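Local coordinates for acetyltransferase (Klebsiella pneumoniae, PDB 5XUN), which probably transfers the acetyl group of acetyl-CoA to glycyl-tRNA(Gly), acting as the toxin of a type II toxin-antitoxin pair, at residues A89-L94 with G128-V134. The protein carries 1 engineered substitution. Residue numbers count along the deposited sequence, not the author numbering.
Sequences APSVTL and GIYGLFV
Strand 89-94 runs parallel to strand 131-134, their axes 4.6 Å apart at closest and crossing at -42°. Val92 pairs with Leu132 (CA-CA 5.1 Å) and Thr93 with Phe133 (CA-CA 4.6 Å). Val92 N donates a hydrogen bond to Gly131 O (3.2 Å), Phe133 N to Val92 O (2.8 Å) and Leu94 N to Phe133 O (2.9 Å). Just before strand 131-134, Tyr130 N donates to Pro90 O (2.9 Å); Tyr130 is kinked (phi/psi -79/-20) and Gly131 almost fully extended (171/-169), so Ser91 CA lies nearest Ile129 CA (4.7 Å). On one face Val92 (chi1 t) sets CG2 3.5 Å from Ile129 CD1, and Leu132 CD1 lies 4.0 Å from Leu94 CB. Thr93 and Phe133 (chi1 t) share the other, Thr93 OG1 3.8 Å from Phe133 CD1 and hydrogen-bonded to Ser68 OG. This is the closed part of a beta-alpha-beta crossover's parallel pair, running toward the splay where GNAT enzymes hold acetyl-CoA; at that end Leu94 and Val134 touch the cofactor. Helix 108-126 makes the connection and covers Val92, Ile129 and Leu132; strands 59-71 and 160-164 continue the sheet beyond 88-99 and 131-135, respectively, and the second subunit packs on Pro90, Val92 and Tyr130.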
loop_
_atom_site.group_PDB
_atom_site.type_symbol
_atom_site.label_atom_id
_atom_site.label_comp_id
_atom_site.label_asym_id
_atom_site.label_seq_id
_atom_site.Cartn_x
_atom_site.Cartn_y
_atom_site.Cartn_z
ATOM N N ALA B 89 -2.570 -10.156 5.991
ATOM C CA ALA B 89 -3.536 -9.149 5.587
ATOM C C ALA B 89 -2.803 -7.912 5.077
ATOM O O ALA B 89 -1.829 -7.477 5.693
ATOM C CB ALA B 89 -4.432 -8.758 6.758
ATOM N N PRO B 90 -3.257 -7.318 3.974
ATOM C CA PRO B 90 -2.579 -6.131 3.452
ATOM C C PRO B 90 -2.869 -4.933 4.336
ATOM O O PRO B 90 -3.923 -4.847 4.977
ATOM C CB PRO B 90 -3.190 -5.954 2.058
ATOM C CG PRO B 90 -4.595 -6.521 2.201
ATOM C CD PRO B 90 -4.485 -7.641 3.223
ATOM N N SER B 91 -1.909 -4.012 4.386
ATOM C CA SER B 91 -2.042 -2.862 5.268
ATOM C C SER B 91 -1.187 -1.707 4.766
ATOM O O SER B 91 -0.432 -1.826 3.795
ATOM C CB SER B 91 -1.645 -3.227 6.703
ATOM O OG SER B 91 -0.327 -3.753 6.735
ATOM N N VAL B 92 -1.353 -0.572 5.440
ATOM C CA VAL B 92 -0.430 0.555 5.421
ATOM C C VAL B 92 0.078 0.732 6.846
ATOM O O VAL B 92 -0.692 0.601 7.804
ATOM C CB VAL B 92 -1.104 1.849 4.922
ATOM C CG1 VAL B 92 -0.178 3.056 5.087
ATOM C CG2 VAL B 92 -1.515 1.707 3.472
ATOM N N THR B 93 1.362 1.024 6.995
ATOM C CA THR B 93 1.963 1.211 8.310
ATOM C C THR B 93 2.222 2.687 8.565
ATOM O O THR B 93 2.786 3.379 7.714
ATOM C CB THR B 93 3.268 0.422 8.437
ATOM O OG1 THR B 93 2.972 -0.980 8.499
ATOM C CG2 THR B 93 4.029 0.836 9.708
ATOM N N LEU B 94 1.773 3.172 9.720
ATOM C CA LEU B 94 2.187 4.479 10.224
ATOM C C LEU B 94 3.544 4.263 10.876
ATOM O O LEU B 94 3.631 3.789 12.010
ATOM C CB LEU B 94 1.163 5.032 11.208
ATOM C CG LEU B 94 1.443 6.359 11.904
ATOM C CD1 LEU B 94 1.600 7.459 10.887
ATOM C CD2 LEU B 94 0.313 6.701 12.869
ATOM N N GLY B 128 -5.652 -2.902 -2.402
ATOM C CA GLY B 128 -6.193 -3.575 -1.238
ATOM C C GLY B 128 -5.459 -3.253 0.049
ATOM O O GLY B 128 -4.278 -3.588 0.202
ATOM N N ILE B 129 -6.162 -2.636 0.997
ATOM C CA ILE B 129 -5.580 -2.217 2.275
ATOM C C ILE B 129 -6.610 -2.504 3.355
ATOM O O ILE B 129 -7.629 -1.808 3.444
ATOM C CB ILE B 129 -5.198 -0.731 2.290
ATOM C CG1 ILE B 129 -4.016 -0.470 1.349
ATOM C CG2 ILE B 129 -4.865 -0.257 3.718
ATOM C CD1 ILE B 129 -3.899 0.955 0.980
ATOM N N TYR B 130 -6.330 -3.494 4.198
ATOM C CA TYR B 130 -7.311 -3.933 5.182
ATOM C C TYR B 130 -7.365 -3.012 6.394
ATOM O O TYR B 130 -8.372 -3.006 7.110
ATOM C CB TYR B 130 -7.001 -5.368 5.620
ATOM C CG TYR B 130 -8.036 -5.963 6.550
ATOM C CD1 TYR B 130 -9.307 -6.297 6.084
ATOM C CD2 TYR B 130 -7.744 -6.199 7.885
ATOM C CE1 TYR B 130 -10.261 -6.837 6.930
ATOM C CE2 TYR B 130 -8.690 -6.741 8.740
ATOM C CZ TYR B 130 -9.945 -7.055 8.257
ATOM O OH TYR B 130 -10.883 -7.590 9.101
ATOM N N GLY B 131 -6.321 -2.224 6.624
ATOM C CA GLY B 131 -6.374 -1.194 7.638
ATOM C C GLY B 131 -5.005 -0.583 7.855
ATOM O O GLY B 131 -4.063 -0.829 7.094
ATOM N N LEU B 132 -4.917 0.212 8.919
ATOM C CA LEU B 132 -3.706 0.949 9.257
ATOM C C LEU B 132 -3.020 0.266 10.431
ATOM O O LEU B 132 -3.606 0.143 11.511
ATOM C CB LEU B 132 -4.027 2.405 9.588
ATOM C CG LEU B 132 -2.898 3.305 10.105
ATOM C CD1 LEU B 132 -1.887 3.666 9.018
ATOM C CD2 LEU B 132 -3.499 4.565 10.700
ATOM N N PHE B 133 -1.779 -0.157 10.218
ATOM C CA PHE B 133 -0.973 -0.854 11.210
ATOM C C PHE B 133 -0.029 0.144 11.870
ATOM O O PHE B 133 0.518 1.026 11.203
ATOM C CB PHE B 133 -0.183 -1.981 10.534
ATOM C CG PHE B 133 0.662 -2.816 11.475
ATOM C CD1 PHE B 133 1.934 -2.399 11.853
ATOM C CD2 PHE B 133 0.207 -4.046 11.928
ATOM C CE1 PHE B 133 2.721 -3.171 12.699
ATOM C CE2 PHE B 133 0.991 -4.830 12.776
ATOM C CZ PHE B 133 2.247 -4.386 13.161
ATOM N N VAL B 134 0.173 0.005 13.179
ATOM C CA VAL B 134 1.121 0.876 13.869
ATOM C C VAL B 134 1.748 0.111 15.025
ATOM O O VAL B 134 1.074 -0.644 15.732
ATOM C CB VAL B 134 0.447 2.187 14.334
ATOM C CG1 VAL B 134 -0.622 1.921 15.381
ATOM C CG2 VAL B 134 1.485 3.168 14.844
#